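Local coordinates for protein PbICP-C (Plasmodium berghei, PDB 3PNR) that probably inhibits papain-like cysteine proteases, as expected of the C-terminal domain of a falstatin-family, chagasin-like inhibitor of the malaria parasite, at residues Gly155-Ser166 and Asn178-Gln187. Residues are numbered along the deposited sequence; the frame is centred on the assembly and turned at random.
Sequences GHKPGKYYIVYS and NTKIIYVTVQ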
loop_
_atom_site.group_PDB
_atom_site.type_symbol
_atom_site.label_atom_id
_atom_site.label_comp_id
_atom_site.label_asym_id
_atom_site.label_seq_id
_atom_site.Cartn_x
_atom_site.Cartn_y
_atom_site.Cartn_z
ATOM N N GLY B 155 -24.855 -24.365 0.423
ATOM C CA GLY B 155 -26.109 -24.588 1.122
ATOM C C GLY B 155 -26.254 -26.015 1.618
ATOM O O GLY B 155 -25.774 -26.960 0.988
ATOM N N HIS B 156 -26.917 -26.169 2.759
ATOM C CA HIS B 156 -27.138 -27.482 3.352
ATOM C C HIS B 156 -28.618 -27.712 3.644
ATOM O O HIS B 156 -29.040 -28.824 3.966
ATOM C CB HIS B 156 -26.334 -27.621 4.645
ATOM C CG HIS B 156 -24.854 -27.539 4.450
ATOM N ND1 HIS B 156 -24.021 -26.896 5.340
ATOM C CD2 HIS B 156 -24.056 -28.018 3.466
ATOM C CE1 HIS B 156 -22.772 -26.988 4.918
ATOM N NE2 HIS B 156 -22.767 -27.663 3.781
ATOM N N LYS B 157 -29.400 -26.648 3.524
ATOM C CA LYS B 157 -30.798 -26.677 3.911
ATOM C C LYS B 157 -31.538 -25.534 3.248
ATOM O O LYS B 157 -31.020 -24.422 3.157
ATOM C CB LYS B 157 -30.916 -26.555 5.430
ATOM C CG LYS B 157 -32.336 -26.399 5.943
ATOM C CD LYS B 157 -32.337 -26.354 7.457
ATOM C CE LYS B 157 -31.461 -27.463 8.021
ATOM N NZ LYS B 157 -31.188 -27.280 9.472
ATOM N N PRO B 158 -32.757 -25.804 2.776
ATOM C CA PRO B 158 -33.567 -24.742 2.173
ATOM C C PRO B 158 -33.694 -23.540 3.108
ATOM O O PRO B 158 -33.712 -23.706 4.332
ATOM C CB PRO B 158 -34.927 -25.418 1.976
ATOM C CG PRO B 158 -34.601 -26.869 1.837
ATOM C CD PRO B 158 -33.437 -27.110 2.753
ATOM N N GLY B 159 -33.772 -22.344 2.532
ATOM C CA GLY B 159 -33.927 -21.134 3.320
ATOM C C GLY B 159 -33.513 -19.863 2.600
ATOM O O GLY B 159 -33.146 -19.885 1.423
ATOM N N LYS B 160 -33.592 -18.746 3.316
ATOM C CA LYS B 160 -33.118 -17.459 2.815
ATOM C C LYS B 160 -31.987 -16.956 3.703
ATOM O O LYS B 160 -32.112 -16.933 4.930
ATOM C CB LYS B 160 -34.250 -16.432 2.779
ATOM C CG LYS B 160 -35.383 -16.787 1.839
ATOM C CD LYS B 160 -34.876 -17.014 0.425
ATOM C CE LYS B 160 -36.032 -17.259 -0.534
ATOM N NZ LYS B 160 -36.963 -18.316 -0.035
ATOM N N TYR B 161 -30.883 -16.557 3.084
ATOM C CA TYR B 161 -29.696 -16.169 3.837
ATOM C C TYR B 161 -29.098 -14.851 3.348
ATOM O O TYR B 161 -28.902 -14.652 2.146
ATOM C CB TYR B 161 -28.645 -17.280 3.771
ATOM C CG TYR B 161 -29.168 -18.647 4.163
ATOM C CD1 TYR B 161 -29.214 -19.040 5.494
ATOM C CD2 TYR B 161 -29.613 -19.545 3.200
ATOM C CE1 TYR B 161 -29.687 -20.285 5.855
ATOM C CE2 TYR B 161 -30.089 -20.796 3.554
ATOM C CZ TYR B 161 -30.124 -21.157 4.882
ATOM O OH TYR B 161 -30.597 -22.397 5.241
ATOM N N TYR B 162 -28.824 -13.952 4.293
ATOM C CA TYR B 162 -28.113 -12.708 4.012
ATOM C C TYR B 162 -26.635 -12.875 4.345
ATOM O O TYR B 162 -26.258 -12.924 5.521
ATOM C CB TYR B 162 -28.692 -11.546 4.828
ATOM C CG TYR B 162 -30.023 -11.049 4.329
ATOM C CD1 TYR B 162 -30.106 -10.265 3.187
ATOM C CD2 TYR B 162 -31.197 -11.364 4.998
ATOM C CE1 TYR B 162 -31.319 -9.806 2.727
ATOM C CE2 TYR B 162 -32.413 -10.912 4.546
ATOM C CZ TYR B 162 -32.471 -10.131 3.408
ATOM O OH TYR B 162 -33.689 -9.678 2.951
ATOM N N ILE B 163 -25.811 -12.975 3.306
ATOM C CA ILE B 163 -24.364 -13.084 3.465
ATOM C C ILE B 163 -23.708 -11.726 3.237
ATOM O O ILE B 163 -23.900 -11.105 2.188
ATOM C CB ILE B 163 -23.776 -14.094 2.470
ATOM C CG1 ILE B 163 -24.599 -15.384 2.493
ATOM C CG2 ILE B 163 -22.314 -14.357 2.787
ATOM C CD1 ILE B 163 -23.966 -16.527 1.743
ATOM N N VAL B 164 -22.941 -11.260 4.217
ATOM C CA VAL B 164 -22.378 -9.910 4.141
ATOM C C VAL B 164 -20.855 -9.861 3.969
ATOM O O VAL B 164 -20.097 -10.419 4.761
ATOM C CB VAL B 164 -22.796 -9.058 5.346
ATOM C CG1 VAL B 164 -22.261 -7.648 5.201
ATOM C CG2 VAL B 164 -24.308 -9.045 5.471
ATOM N N TYR B 165 -20.423 -9.198 2.906
ATOM C CA TYR B 165 -19.006 -8.973 2.667
ATOM C C TYR B 165 -18.747 -7.481 2.663
ATOM O O TYR B 165 -19.618 -6.689 2.291
ATOM C CB TYR B 165 -18.601 -9.518 1.306
ATOM C CG TYR B 165 -18.746 -11.007 1.145
ATOM C CD1 TYR B 165 -17.784 -11.872 1.645
ATOM C CD2 TYR B 165 -19.832 -11.550 0.467
ATOM C CE1 TYR B 165 -17.902 -13.236 1.490
ATOM C CE2 TYR B 165 -19.961 -12.917 0.302
ATOM C CZ TYR B 165 -18.990 -13.755 0.816
ATOM O OH TYR B 165 -19.103 -15.115 0.660
ATOM N N SER B 166 -17.547 -7.081 3.054
ATOM C CA SER B 166 -17.184 -5.687 2.888
ATOM C C SER B 166 -15.708 -5.506 2.619
ATOM O O SER B 166 -14.869 -6.234 3.147
ATOM C CB SER B 166 -17.621 -4.852 4.088
ATOM O OG SER B 166 -17.869 -3.513 3.686
ATOM N N ASN B 178 -17.062 -0.424 0.937
ATOM C CA ASN B 178 -17.963 -0.991 -0.063
ATOM C C ASN B 178 -18.513 -2.330 0.430
ATOM O O ASN B 178 -17.780 -3.320 0.520
ATOM C CB ASN B 178 -17.246 -1.210 -1.400
ATOM C CG ASN B 178 -16.928 0.088 -2.125
ATOM O OD1 ASN B 178 -17.438 0.338 -3.217
ATOM N ND2 ASN B 178 -16.072 0.912 -1.530
ATOM N N THR B 179 -19.808 -2.364 0.729
ATOM C CA THR B 179 -20.411 -3.544 1.328
ATOM C C THR B 179 -21.250 -4.317 0.322
ATOM O O THR B 179 -22.036 -3.728 -0.423
ATOM C CB THR B 179 -21.257 -3.146 2.529
ATOM O OG1 THR B 179 -20.472 -2.302 3.389
ATOM C CG2 THR B 179 -21.726 -4.373 3.292
ATOM N N LYS B 180 -21.056 -5.633 0.286
ATOM C CA LYS B 180 -21.832 -6.507 -0.589
ATOM C C LYS B 180 -22.675 -7.499 0.207
ATOM O O LYS B 180 -22.139 -8.394 0.863
ATOM C CB LYS B 180 -20.930 -7.283 -1.549
ATOM C CG LYS B 180 -19.960 -6.434 -2.361
ATOM C CD LYS B 180 -20.635 -5.302 -3.123
ATOM C CE LYS B 180 -19.698 -4.745 -4.194
ATOM N NZ LYS B 180 -19.839 -3.268 -4.352
ATOM N N ILE B 181 -23.994 -7.325 0.148
ATOM C CA ILE B 181 -24.929 -8.309 0.683
ATOM C C ILE B 181 -25.389 -9.264 -0.413
ATOM O O ILE B 181 -25.947 -8.842 -1.422
ATOM C CB ILE B 181 -26.176 -7.640 1.245
ATOM C CG1 ILE B 181 -25.787 -6.533 2.226
ATOM C CG2 ILE B 181 -27.095 -8.692 1.879
ATOM C CD1 ILE B 181 -26.736 -5.361 2.220
ATOM N N ILE B 182 -25.143 -10.551 -0.214
ATOM C CA ILE B 182 -25.679 -11.568 -1.106
ATOM C C ILE B 182 -26.937 -12.130 -0.473
ATOM O O ILE B 182 -26.899 -12.637 0.653
ATOM C CB ILE B 182 -24.695 -12.725 -1.320
ATOM C CG1 ILE B 182 -23.290 -12.185 -1.573
ATOM C CG2 ILE B 182 -25.163 -13.609 -2.462
ATOM C CD1 ILE B 182 -23.270 -11.017 -2.518
ATOM N N TYR B 183 -28.053 -12.022 -1.188
ATOM C CA TYR B 183 -29.302 -12.615 -0.734
ATOM C C TYR B 183 -29.514 -13.963 -1.417
ATOM O O TYR B 183 -30.013 -14.034 -2.539
ATOM C CB TYR B 183 -30.481 -11.684 -0.994
ATOM C CG TYR B 183 -31.766 -12.213 -0.417
ATOM C CD1 TYR B 183 -31.907 -12.400 0.952
ATOM C CD2 TYR B 183 -32.836 -12.538 -1.239
ATOM C CE1 TYR B 183 -33.079 -12.891 1.490
ATOM C CE2 TYR B 183 -34.015 -13.030 -0.713
ATOM C CZ TYR B 183 -34.133 -13.205 0.652
ATOM O OH TYR B 183 -35.309 -13.694 1.180
ATOM N N VAL B 184 -29.117 -15.026 -0.727
ATOM C CA VAL B 184 -29.128 -16.372 -1.287
ATOM C C VAL B 184 -30.344 -17.180 -0.831
ATOM O O VAL B 184 -30.699 -17.191 0.351
ATOM C CB VAL B 184 -27.847 -17.138 -0.901
ATOM C CG1 VAL B 184 -27.947 -18.599 -1.322
ATOM C CG2 VAL B 184 -26.626 -16.474 -1.518
ATOM N N THR B 185 -30.984 -17.852 -1.783
ATOM C CA THR B 185 -32.109 -18.731 -1.476
ATOM C C THR B 185 -31.716 -20.185 -1.725
ATOM O O THR B 185 -31.423 -20.569 -2.858
ATOM C CB THR B 185 -33.348 -18.389 -2.327
ATOM O OG1 THR B 185 -33.127 -18.802 -3.681
ATOM C CG2 THR B 185 -33.630 -16.886 -2.296
ATOM N N VAL B 186 -31.688 -20.983 -0.662
ATOM C CA VAL B 186 -31.427 -22.414 -0.789
ATOM C C VAL B 186 -32.734 -23.184 -0.995
ATOM O O VAL B 186 -33.597 -23.215 -0.117
ATOM C CB VAL B 186 -30.695 -22.978 0.445
ATOM C CG1 VAL B 186 -30.512 -24.485 0.311
ATOM C CG2 VAL B 186 -29.355 -22.286 0.626
ATOM N N GLN B 187 -32.875 -23.798 -2.164
ATOM C CA GLN B 187 -34.083 -24.545 -2.490
ATOM C C GLN B 187 -33.739 -25.966 -2.925
ATOM O O GLN B 187 -32.805 -26.182 -3.699
ATOM C CB GLN B 187 -34.855 -23.835 -3.600
ATOM C CG GLN B 187 -34.311 -24.111 -4.992
ATOM C CD GLN B 187 -34.506 -22.945 -5.936
ATOM O OE1 GLN B 187 -34.479 -21.786 -5.520
ATOM N NE2 GLN B 187 -34.694 -23.243 -7.220
ATOM O OXT GLN B 187 -34.388 -26.926 -2.511
#
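Tyr162 and Tyr183 face each other as a non-hydrogen-bonded pair on one side of an antiparallel beta hairpin, their ring centroids 4.6 Å apart and their planes at 38°, an oblique pairing that is neither a parallel stack nor a T-shape. CD1 of Tyr183 is modelled over one face of the Tyr162 ring, but the nearest carbons are too close for the exact spacing to be trusted. The two first torsions explain the meeting: CG of Tyr183 stands anti to its backbone N (chi1 -175°), whereas that of Tyr162 lies beside its own, which turns both rings toward the partner strand. At its edge the Tyr162 ring also receives CG2 of Ile181, 3.6 Å from CD1 of Tyr162, while the hydroxyl end of Tyr183 runs against the CB and CG methylenes of Lys160.

Across the other face of the hairpin, Tyr161, Ile163 and Tyr165 mesh with Ile182, Val184 and Val186. CE2 of Tyr165 meets CG1 of Ile182 at 3.9 Å, the methylene lying in the plane of the ring at its edge, and the Tyr165 hydroxyl bonds Ser151. Tyr161 approaches Val186 obliquely. Residues of strand 100-107 pack on this face, which therefore belongs to the core between the two sheets of the immunoglobulin-like sandwich.

Paired backbone bonds run down the hairpin; Ile163 N to Ile182 O is 2.9 Å with an N-H...O angle of 170°, nearly straight, and Ile182 N to Ile163 O is 2.8 Å. Near the connecting loop, OG of Ser166 and OG1 of Thr179 share a hydrogen bond of 2.9 Å. The contact's chemistry thus implies a division of labour: backbone hydrogen bonds set the register, aliphatic and tyrosine side chains seal the inter-sheet core, and the Tyr162-Tyr183 pair lies, partly exposed, on the hairpin face turned away from strand 100-107.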